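Local coordinates for protein putative O-GlcNAcase nagJ (Clostridium perfringens, PDB 6PV5) that probably removes N-acetylhexosamine residues from glycoconjugates as a family 84 glycoside hydrolase, the present chain carrying the catalytic barrel and its flanking domains, at residues M188-E193 against A219-P224; Y405-Y410 against I435-R440; D413-G418 against S442-I447. All coordinates share one frame; numbering follows the deposited sequence.

Interaction 1 (M188-E193 against A219-P224); sequences MRAVVE and AYIYAP
Four backbone hydrogen bonds zip Met188-Glu193 to Ala219-Pro224 in parallel register. The ladder starts loosely: Ala219 N reaches Arg189 O in a weak, bent bond. It tightens along the strands, through Val191 N to Ala219 O, until Ile221 N meets Val191 O at 2.8 Å with an N-H...O angle of 170°, the donor lying in the carbonyl plane. Glu193 N then bonds to Ile221 O at 3.1 Å, carrying the pairing one residue past the end of strand 188-192. Val191 O has a further neighbour, since Tyr220 CA makes a CA-H...O contact with it at 3.4 Å.

The two strands are the first and second of the closed eight-stranded parallel barrel, the (beta/alpha)8 fold of the catalytic domain, and helix 202-214 makes the crossover between them in a beta-alpha-beta unit.

Apolar contacts gather on the face bearing Ala190, Val192, Ala219 and Ile221. Ala190 CB lies 3.7 Å from Ala219 CB, while the extended chain of Met188 brings CE tightly against that same methyl at 3.4 Å. Val192 CG2, the branch anti to the backbone N, lies 3.8 Å from Ile221 CB and also touches Ala223 CB. Ile435 of strand 431-436 packs against Ala190, Val192 and Ile221 on this face.

The polar side-chain contact joins Tyr220 and Glu193, which lie side by side and point the same way. Tyr220 OH donates to Glu193 OE2 at 2.9 Å, arriving on the anti side of the carboxylate and 28° out of its plane. Arg205 of helix 202-214 forms a salt bridge with this same oxygen, and Trp200 N holds OE1, gripping the buried carboxylate at both oxygens.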
loop_
_atom_site.group_PDB
_atom_site.type_symbol
_atom_site.label_atom_id
_atom_site.label_comp_id
_atom_site.label_asym_id
_atom_site.label_seq_id
_atom_site.Cartn_x
_atom_site.Cartn_y
_atom_site.Cartn_z
ATOM N N MET A 188 -10.813 6.273 3.423
ATOM C CA MET A 188 -10.197 5.089 3.992
ATOM C C MET A 188 -9.050 4.630 3.090
ATOM O O MET A 188 -9.248 4.371 1.898
ATOM C CB MET A 188 -11.190 3.951 4.201
ATOM C CG MET A 188 -10.660 2.960 5.206
ATOM S SD MET A 188 -11.428 1.342 5.165
ATOM C CE MET A 188 -11.032 0.808 6.828
ATOM N N ARG A 189 -7.855 4.584 3.693
ATOM C CA ARG A 189 -6.603 4.196 3.054
ATOM C C ARG A 189 -5.978 3.096 3.906
ATOM O O ARG A 189 -5.410 3.389 4.946
ATOM C CB ARG A 189 -5.670 5.403 2.948
ATOM C CG ARG A 189 -6.276 6.581 2.200
ATOM C CD ARG A 189 -5.556 7.907 2.390
ATOM N NE ARG A 189 -5.257 8.157 3.800
ATOM C CZ ARG A 189 -6.122 8.637 4.695
ATOM N NH1 ARG A 189 -7.372 8.917 4.344
ATOM N NH2 ARG A 189 -5.729 8.832 5.945
ATOM N N ALA A 190 -6.158 1.832 3.495
ATOM C CA ALA A 190 -5.939 0.715 4.394
ATOM C C ALA A 190 -4.966 -0.288 3.773
ATOM O O ALA A 190 -4.710 -0.291 2.565
ATOM C CB ALA A 190 -7.256 0.026 4.661
ATOM N N VAL A 191 -4.473 -1.174 4.635
ATOM C CA VAL A 191 -3.846 -2.416 4.231
ATOM C C VAL A 191 -4.663 -3.518 4.881
ATOM O O VAL A 191 -5.028 -3.380 6.042
ATOM C CB VAL A 191 -2.366 -2.438 4.671
ATOM C CG1 VAL A 191 -1.669 -3.763 4.387
ATOM C CG2 VAL A 191 -1.591 -1.281 4.067
ATOM N N VAL A 192 -4.978 -4.578 4.121
ATOM C CA VAL A 192 -5.624 -5.756 4.684
ATOM C C VAL A 192 -4.590 -6.877 4.724
ATOM O O VAL A 192 -3.886 -7.099 3.749
ATOM C CB VAL A 192 -6.895 -6.188 3.915
ATOM C CG1 VAL A 192 -6.636 -6.416 2.415
ATOM C CG2 VAL A 192 -7.560 -7.410 4.568
ATOM N N GLU A 193 -4.494 -7.575 5.858
ATOM C CA GLU A 193 -3.781 -8.841 5.885
ATOM C C GLU A 193 -4.649 -9.929 5.257
ATOM O O GLU A 193 -5.225 -10.760 5.950
ATOM C CB GLU A 193 -3.325 -9.174 7.309
ATOM C CG GLU A 193 -2.282 -10.286 7.345
ATOM C CD GLU A 193 -1.532 -10.550 8.648
ATOM O OE1 GLU A 193 -1.160 -11.704 8.865
ATOM O OE2 GLU A 193 -1.294 -9.598 9.418
ATOM N N ALA A 219 -5.906 2.853 8.178
ATOM C CA ALA A 219 -6.558 1.643 8.649
ATOM C C ALA A 219 -5.724 0.392 8.388
ATOM O O ALA A 219 -5.033 0.280 7.382
ATOM C CB ALA A 219 -7.926 1.503 8.020
ATOM N N TYR A 220 -5.882 -0.577 9.286
ATOM C CA TYR A 220 -5.328 -1.903 9.129
ATOM C C TYR A 220 -6.442 -2.912 9.334
ATOM O O TYR A 220 -7.015 -2.994 10.417
ATOM C CB TYR A 220 -4.177 -2.098 10.126
ATOM C CG TYR A 220 -3.734 -3.524 10.323
ATOM C CD1 TYR A 220 -3.219 -4.268 9.269
ATOM C CD2 TYR A 220 -3.818 -4.130 11.568
ATOM C CE1 TYR A 220 -2.827 -5.584 9.443
ATOM C CE2 TYR A 220 -3.412 -5.442 11.764
ATOM C CZ TYR A 220 -2.911 -6.170 10.698
ATOM O OH TYR A 220 -2.503 -7.463 10.880
ATOM N N ILE A 221 -6.736 -3.696 8.292
ATOM C CA ILE A 221 -7.784 -4.692 8.397
ATOM C C ILE A 221 -7.182 -6.025 8.819
ATOM O O ILE A 221 -6.494 -6.710 8.058
ATOM C CB ILE A 221 -8.646 -4.776 7.116
ATOM C CG1 ILE A 221 -9.189 -3.402 6.716
ATOM C CG2 ILE A 221 -9.769 -5.781 7.298
ATOM C CD1 ILE A 221 -9.994 -3.412 5.442
ATOM N N TYR A 222 -7.469 -6.393 10.067
ATOM C CA TYR A 222 -6.984 -7.632 10.641
ATOM C C TYR A 222 -7.842 -8.793 10.159
ATOM O O TYR A 222 -8.910 -9.077 10.707
ATOM C CB TYR A 222 -6.907 -7.492 12.161
ATOM C CG TYR A 222 -6.339 -8.692 12.869
ATOM C CD1 TYR A 222 -4.965 -8.864 12.999
ATOM C CD2 TYR A 222 -7.173 -9.655 13.416
ATOM C CE1 TYR A 222 -4.438 -9.973 13.647
ATOM C CE2 TYR A 222 -6.658 -10.765 14.068
ATOM C CZ TYR A 222 -5.287 -10.911 14.206
ATOM O OH TYR A 222 -4.786 -12.015 14.844
ATOM N N ALA A 223 -7.368 -9.484 9.121
ATOM C CA ALA A 223 -8.172 -10.544 8.525
ATOM C C ALA A 223 -7.345 -11.808 8.266
ATOM O O ALA A 223 -7.528 -12.464 7.247
ATOM C CB ALA A 223 -8.844 -10.017 7.274
ATOM N N PRO A 224 -6.475 -12.260 9.203
ATOM C CA PRO A 224 -5.525 -13.327 8.899
ATOM C C PRO A 224 -6.262 -14.646 8.715
ATOM O O PRO A 224 -6.944 -15.110 9.633
ATOM C CB PRO A 224 -4.607 -13.410 10.130
ATOM C CG PRO A 224 -4.979 -12.216 10.999
ATOM C CD PRO A 224 -6.396 -11.835 10.612
#

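Interaction 2 (Y405-Y410 against I435-R440); sequences YPVNDY and IVNPMR. With EDO (1,2-ethanediol), chain B; EDO (1,2-ethanediol), chain E.
At the C-terminal end of the (beta/alpha)8 barrel, the segment leaving strand 431-436, the last of the barrel, packs against the loop that follows strand 399-403. The join is made by Val407 N, which donates to Asn437 O at 2.9 Å, the donor tilted 23° from the carbonyl plane. A cis peptide bond precedes Pro406, and the proline ring meets side chain and backbone of the other segment: CD touches Val436 CG1 at 3.6 Å, the two side chains crossing at about a right angle, and CG approaches Pro438 CA. Val407 CB sits 3.3 Å from Pro438 O, and its two methyls both lie near Asn437 ND2. That amide nitrogen is held by Asn404 OD1, in the loop just after strand 399-403. The side chain of Asn437 is about 9 Å from that of Asp305, the predicted proton donor, which places this joint close to the predicted active site.

Farther along, Met439 runs across Asn408. Its CG touches two oxygens, Pro406 O at 3.1 Å and Asn408 OD1, while the bend at chi3 (-76°) turns the methyl away beyond SD. The sulphur comes 3.5 Å from Asn408 ND2, whose hydrogen bond is made to Lys414 O. Asn408 CG takes the torsion between the backbone N and the carbonyl carbon (chi1 71°), which lays a face of the amide over Met439 SD.

Two 1,2-ethanediol molecules, probably from the crystallisation liquor, are bound here. One lies beside the Val407 methyls and donates from both hydroxyls to Asp409 OD1; the other receives a weak bond from Arg440 NE. A water bridges the segments, donating to Asn408 OD1 at 2.8 Å and accepting from Arg440 N at 2.9 Å.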
loop_
_atom_site.group_PDB
_atom_site.type_symbol
_atom_site.label_atom_id
_atom_site.label_comp_id
_atom_site.label_asym_id
_atom_site.label_seq_id
_atom_site.Cartn_x
_atom_site.Cartn_y
_atom_site.Cartn_z
ATOM N N TYR A 405 -2.742 -6.271 -5.033
ATOM C CA TYR A 405 -1.333 -6.090 -5.354
ATOM C C TYR A 405 -0.753 -5.249 -4.221
ATOM O O TYR A 405 -1.408 -4.290 -3.790
ATOM C CB TYR A 405 -1.235 -5.350 -6.693
ATOM C CG TYR A 405 0.159 -5.156 -7.214
ATOM C CD1 TYR A 405 0.699 -6.050 -8.131
ATOM C CD2 TYR A 405 0.953 -4.120 -6.760
ATOM C CE1 TYR A 405 1.988 -5.890 -8.619
ATOM C CE2 TYR A 405 2.237 -3.942 -7.245
ATOM C CZ TYR A 405 2.760 -4.830 -8.176
ATOM O OH TYR A 405 4.038 -4.675 -8.640
ATOM N N PRO A 406 0.458 -5.535 -3.674
ATOM C CA PRO A 406 1.387 -6.548 -4.200
ATOM C C PRO A 406 1.191 -8.033 -3.910
ATOM O O PRO A 406 2.042 -8.848 -4.289
ATOM C CB PRO A 406 2.728 -6.107 -3.578
ATOM C CG PRO A 406 2.340 -5.512 -2.240
ATOM C CD PRO A 406 1.040 -4.779 -2.559
ATOM N N VAL A 407 0.049 -8.408 -3.311
ATOM C CA VAL A 407 -0.161 -9.794 -2.926
ATOM C C VAL A 407 0.321 -10.735 -4.030
ATOM O O VAL A 407 -0.117 -10.634 -5.179
ATOM C CB VAL A 407 -1.627 -10.095 -2.556
ATOM C CG1 VAL A 407 -2.585 -9.791 -3.702
ATOM C CG2 VAL A 407 -1.803 -11.541 -2.109
ATOM N N ASN A 408 1.110 -11.753 -3.643
ATOM C CA ASN A 408 1.619 -12.686 -4.636
ATOM C C ASN A 408 1.293 -14.131 -4.238
ATOM O O ASN A 408 1.944 -15.067 -4.712
ATOM C CB ASN A 408 3.120 -12.477 -4.880
ATOM C CG ASN A 408 3.949 -12.937 -3.693
ATOM O OD1 ASN A 408 3.437 -12.989 -2.582
ATOM N ND2 ASN A 408 5.232 -13.212 -3.898
ATOM N N ASP A 409 0.249 -14.333 -3.416
ATOM C CA ASP A 409 -0.015 -15.671 -2.892
ATOM C C ASP A 409 -0.333 -16.667 -4.011
ATOM O O ASP A 409 -0.146 -17.864 -3.857
ATOM C CB ASP A 409 -1.056 -15.660 -1.769
ATOM C CG ASP A 409 -2.417 -15.043 -2.103
ATOM O OD1 ASP A 409 -2.689 -14.700 -3.316
ATOM O OD2 ASP A 409 -3.224 -14.917 -1.137
ATOM N N TYR A 410 -0.797 -16.179 -5.156
ATOM C CA TYR A 410 -1.140 -17.047 -6.270
ATOM C C TYR A 410 0.078 -17.270 -7.179
ATOM O O TYR A 410 -0.016 -18.040 -8.122
ATOM C CB TYR A 410 -2.306 -16.419 -7.046
ATOM C CG TYR A 410 -1.974 -15.052 -7.593
ATOM C CD1 TYR A 410 -2.122 -13.911 -6.815
ATOM C CD2 TYR A 410 -1.462 -14.903 -8.874
ATOM C CE1 TYR A 410 -1.760 -12.660 -7.295
ATOM C CE2 TYR A 410 -1.110 -13.659 -9.379
ATOM C CZ TYR A 410 -1.258 -12.534 -8.585
ATOM O OH TYR A 410 -0.934 -11.295 -9.080
ATOM N N ILE A 435 -7.793 -0.118 -0.467
ATOM C CA ILE A 435 -7.280 -1.146 0.422
ATOM C C ILE A 435 -6.259 -2.005 -0.325
ATOM O O ILE A 435 -6.581 -2.626 -1.340
ATOM C CB ILE A 435 -8.441 -2.008 0.943
ATOM C CG1 ILE A 435 -9.526 -1.154 1.605
ATOM C CG2 ILE A 435 -7.938 -3.104 1.868
ATOM C CD1 ILE A 435 -10.915 -1.677 1.340
ATOM N N VAL A 436 -5.029 -2.032 0.195
ATOM C CA VAL A 436 -3.935 -2.806 -0.382
ATOM C C VAL A 436 -3.861 -4.174 0.280
ATOM O O VAL A 436 -3.862 -4.271 1.504
ATOM C CB VAL A 436 -2.598 -2.082 -0.206
ATOM C CG1 VAL A 436 -1.436 -2.949 -0.694
ATOM C CG2 VAL A 436 -2.631 -0.736 -0.903
ATOM N N ASN A 437 -3.875 -5.221 -0.549
ATOM C CA ASN A 437 -3.621 -6.578 -0.104
ATOM C C ASN A 437 -2.151 -6.897 -0.402
ATOM O O ASN A 437 -1.743 -6.930 -1.562
ATOM C CB ASN A 437 -4.560 -7.575 -0.778
ATOM C CG ASN A 437 -4.588 -8.929 -0.097
ATOM O OD1 ASN A 437 -4.118 -9.069 1.032
ATOM N ND2 ASN A 437 -5.109 -9.937 -0.775
ATOM N N PRO A 438 -1.295 -7.037 0.632
ATOM C CA PRO A 438 0.151 -7.163 0.424
ATOM C C PRO A 438 0.544 -8.635 0.332
ATOM O O PRO A 438 -0.310 -9.523 0.372
ATOM C CB PRO A 438 0.689 -6.478 1.699
ATOM C CG PRO A 438 -0.313 -6.933 2.777
ATOM C CD PRO A 438 -1.654 -6.978 2.065
ATOM N N MET A 439 1.854 -8.877 0.205
ATOM C CA MET A 439 2.427 -10.214 0.190
ATOM C C MET A 439 2.586 -10.715 1.625
ATOM O O MET A 439 2.740 -9.908 2.547
ATOM C CB MET A 439 3.832 -10.168 -0.432
ATOM C CG MET A 439 3.833 -9.830 -1.918
ATOM S SD MET A 439 5.499 -9.943 -2.652
ATOM C CE MET A 439 6.210 -8.438 -2.009
ATOM N N ARG A 440 2.686 -12.040 1.781
ATOM C CA ARG A 440 2.997 -12.589 3.093
ATOM C C ARG A 440 4.370 -12.103 3.559
ATOM O O ARG A 440 4.666 -12.184 4.751
ATOM C CB ARG A 440 2.870 -14.114 3.103
ATOM C CG ARG A 440 4.045 -14.870 2.499
ATOM C CD ARG A 440 3.880 -16.347 2.846
ATOM N NE ARG A 440 5.049 -17.165 2.537
ATOM C CZ ARG A 440 5.246 -17.788 1.372
ATOM N NH1 ARG A 440 4.345 -17.694 0.403
ATOM N NH2 ARG A 440 6.349 -18.495 1.178
HETATM C C1 EDO B . -5.958 -14.051 -5.227
HETATM O O1 EDO B . -4.996 -14.886 -4.602
HETATM C C2 EDO B . -6.199 -12.853 -4.422
HETATM O O2 EDO B . -5.043 -12.599 -3.650
HETATM C C1 EDO E . 7.373 -18.507 5.494
HETATM O O1 EDO E . 6.972 -19.588 4.665
HETATM C C2 EDO E . 7.759 -17.283 4.743
HETATM O O2 EDO E . 6.980 -16.121 5.032
HETATM O O HOH W 1 1.845 -13.631 -0.432
#

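Interaction 3 (D413-G418 against S442-I447); sequences DKMALG and SDASKI
Ala444 and Ile447 meet Met415 and Leu417 where the long loop after strand 399-403 of the (beta/alpha)8 barrel passes the start of helix 446-457, which follows the last barrel strand. The backbone leading to that contact is held from within: Ser442 O accepts from Ser445 N, and Asp443 O accepts from Lys446 N at 3.1 Å. Asp443 itself faces helix 548-579, beside Ala549 and Gln553.

Ala444 is the first residue to touch the loop. Its CB is directed toward Met415, whose CE stands 4.2 Å away, an easy van der Waals contact. Leu550 of helix 548-579 lies against Ala444 too, and Leu554 of the same helix packs on Met415. The carbonyl oxygen of Ala444 has an apolar neighbour in Leu417 CD2 at 3.4 Å and a polar one in a water, which donates to it at 2.7 Å. The same water donates to Ala416 O, a longer bond of 3.1 Å; it thus satisfies one buried carbonyl on each segment where no direct hydrogen bond joins the two.

Ser445 turns away from the loop, and Lys446 closes a salt bridge back to Asp443: its NZ meets OD1 at 2.9 Å from above the carboxylate, 51° out of the plane. Asp207 of helix 202-214 is a second acidic partner of this ammonium group.

Ile447 ends the contact, with Trp468 and Ile472 of helix 464-476 against its side chain. Its CG2 branch, anti to the backbone N, comes 3.8 Å from Leu417 O, the oxygen that accepts a hydrogen bond from Trp468 NE1.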
loop_
_atom_site.group_PDB
_atom_site.type_symbol
_atom_site.label_atom_id
_atom_site.label_comp_id
_atom_site.label_asym_id
_atom_site.label_seq_id
_atom_site.Cartn_x
_atom_site.Cartn_y
_atom_site.Cartn_z
ATOM N N ASP A 413 6.563 -17.322 -5.959
ATOM C CA ASP A 413 7.996 -17.307 -6.243
ATOM C C ASP A 413 8.410 -16.008 -6.921
ATOM O O ASP A 413 9.603 -15.768 -7.104
ATOM C CB ASP A 413 8.410 -18.449 -7.177
ATOM C CG ASP A 413 8.165 -19.815 -6.552
ATOM O OD1 ASP A 413 8.472 -19.972 -5.347
ATOM O OD2 ASP A 413 7.625 -20.692 -7.259
ATOM N N LYS A 414 7.433 -15.178 -7.301
ATOM C CA LYS A 414 7.775 -13.858 -7.823
ATOM C C LYS A 414 7.377 -12.773 -6.822
ATOM O O LYS A 414 6.221 -12.736 -6.413
ATOM C CB LYS A 414 7.061 -13.619 -9.159
ATOM C CG LYS A 414 7.494 -12.328 -9.824
ATOM C CD LYS A 414 7.164 -12.198 -11.298
ATOM C CE LYS A 414 7.861 -10.970 -11.876
ATOM N NZ LYS A 414 7.510 -10.768 -13.308
ATOM N N MET A 415 8.309 -11.865 -6.481
ATOM C CA MET A 415 8.009 -10.721 -5.633
ATOM C C MET A 415 7.424 -9.587 -6.481
ATOM O O MET A 415 7.948 -9.270 -7.542
ATOM C CB MET A 415 9.253 -10.174 -4.920
ATOM C CG MET A 415 9.989 -11.169 -4.029
ATOM S SD MET A 415 8.929 -11.778 -2.684
ATOM C CE MET A 415 10.123 -12.204 -1.417
ATOM N N ALA A 416 6.363 -8.938 -5.972
ATOM C CA ALA A 416 5.828 -7.737 -6.602
ATOM C C ALA A 416 6.466 -6.540 -5.915
ATOM O O ALA A 416 6.224 -6.308 -4.730
ATOM C CB ALA A 416 4.320 -7.717 -6.478
ATOM N N LEU A 417 7.302 -5.809 -6.659
ATOM C CA LEU A 417 8.070 -4.711 -6.098
ATOM C C LEU A 417 7.765 -3.423 -6.860
ATOM O O LEU A 417 8.537 -2.473 -6.772
ATOM C CB LEU A 417 9.575 -5.040 -6.185
ATOM C CG LEU A 417 10.030 -6.283 -5.402
ATOM C CD1 LEU A 417 11.510 -6.578 -5.682
ATOM C CD2 LEU A 417 9.816 -6.064 -3.903
ATOM N N GLY A 418 6.645 -3.385 -7.592
ATOM C CA GLY A 418 6.320 -2.201 -8.378
ATOM C C GLY A 418 5.321 -1.236 -7.731
ATOM O O GLY A 418 4.743 -1.509 -6.675
ATOM N N SER A 442 6.577 -9.300 4.526
ATOM C CA SER A 442 6.231 -7.993 5.054
ATOM C C SER A 442 7.162 -6.918 4.504
ATOM O O SER A 442 6.716 -5.933 3.920
ATOM C CB SER A 442 6.262 -7.997 6.559
ATOM O OG SER A 442 6.061 -6.682 7.040
ATOM N N ASP A 443 8.470 -7.069 4.729
ATOM C CA ASP A 443 9.362 -6.001 4.306
ATOM C C ASP A 443 9.315 -5.840 2.789
ATOM O O ASP A 443 9.364 -4.731 2.284
ATOM C CB ASP A 443 10.741 -6.119 4.959
ATOM C CG ASP A 443 10.722 -5.585 6.382
ATOM O OD1 ASP A 443 11.059 -4.376 6.573
ATOM O OD2 ASP A 443 10.356 -6.363 7.284
ATOM N N ALA A 444 9.158 -6.946 2.062
ATOM C CA ALA A 444 9.229 -6.891 0.607
ATOM C C ALA A 444 7.978 -6.206 0.033
ATOM O O ALA A 444 8.007 -5.713 -1.099
ATOM C CB ALA A 444 9.441 -8.283 0.043
ATOM N N SER A 445 6.908 -6.130 0.847
ATOM C CA SER A 445 5.638 -5.511 0.474
ATOM C C SER A 445 5.714 -3.988 0.604
ATOM O O SER A 445 4.838 -3.278 0.141
ATOM C CB SER A 445 4.521 -6.018 1.346
ATOM O OG SER A 445 4.074 -7.274 0.896
ATOM N N LYS A 446 6.736 -3.470 1.273
ATOM C CA LYS A 446 6.663 -2.064 1.636
ATOM C C LYS A 446 6.677 -1.111 0.437
ATOM O O LYS A 446 5.961 -0.129 0.463
ATOM C CB LYS A 446 7.687 -1.706 2.711
ATOM C CG LYS A 446 7.369 -2.342 4.050
ATOM C CD LYS A 446 8.348 -1.947 5.137
ATOM C CE LYS A 446 8.098 -2.683 6.443
ATOM N NZ LYS A 446 9.149 -2.331 7.431
ATOM N N ILE A 447 7.542 -1.339 -0.560
ATOM C CA ILE A 447 7.635 -0.429 -1.688
ATOM C C ILE A 447 6.268 -0.225 -2.340
ATOM O O ILE A 447 5.832 0.924 -2.475
ATOM C CB ILE A 447 8.766 -0.795 -2.680
ATOM C CG1 ILE A 447 10.144 -0.591 -2.037
ATOM C CG2 ILE A 447 8.656 0.021 -3.961
ATOM C CD1 ILE A 447 11.203 -1.520 -2.587
HETATM O O HOH W 2 6.684 -4.009 -2.732
#

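The barrel closes between interactions 1 and 2, where strand 188-192 pairs with strand 431-436: Val192 N lies 2.9 Å from Val436 O, and Ala190 O 3.0 Å from Val436 N, both probable hydrogen bonds. Interactions 2 and 3, whose centres are about 8 Å apart, share the chain leaving strand 431-436 and the loop after strand 399-403. Two probable hydrogen bonds link them, Asn408 ND2 to Lys414 O at 2.7 Å and Met439 N to Ser445 OG at 2.8 Å. Interaction 3 does not touch interaction 1, their centres being about 17 Å apart, and it lies away from the predicted proton donor, Asp305, whose side chain is about 11 Å from that of Ala223 in interaction 1.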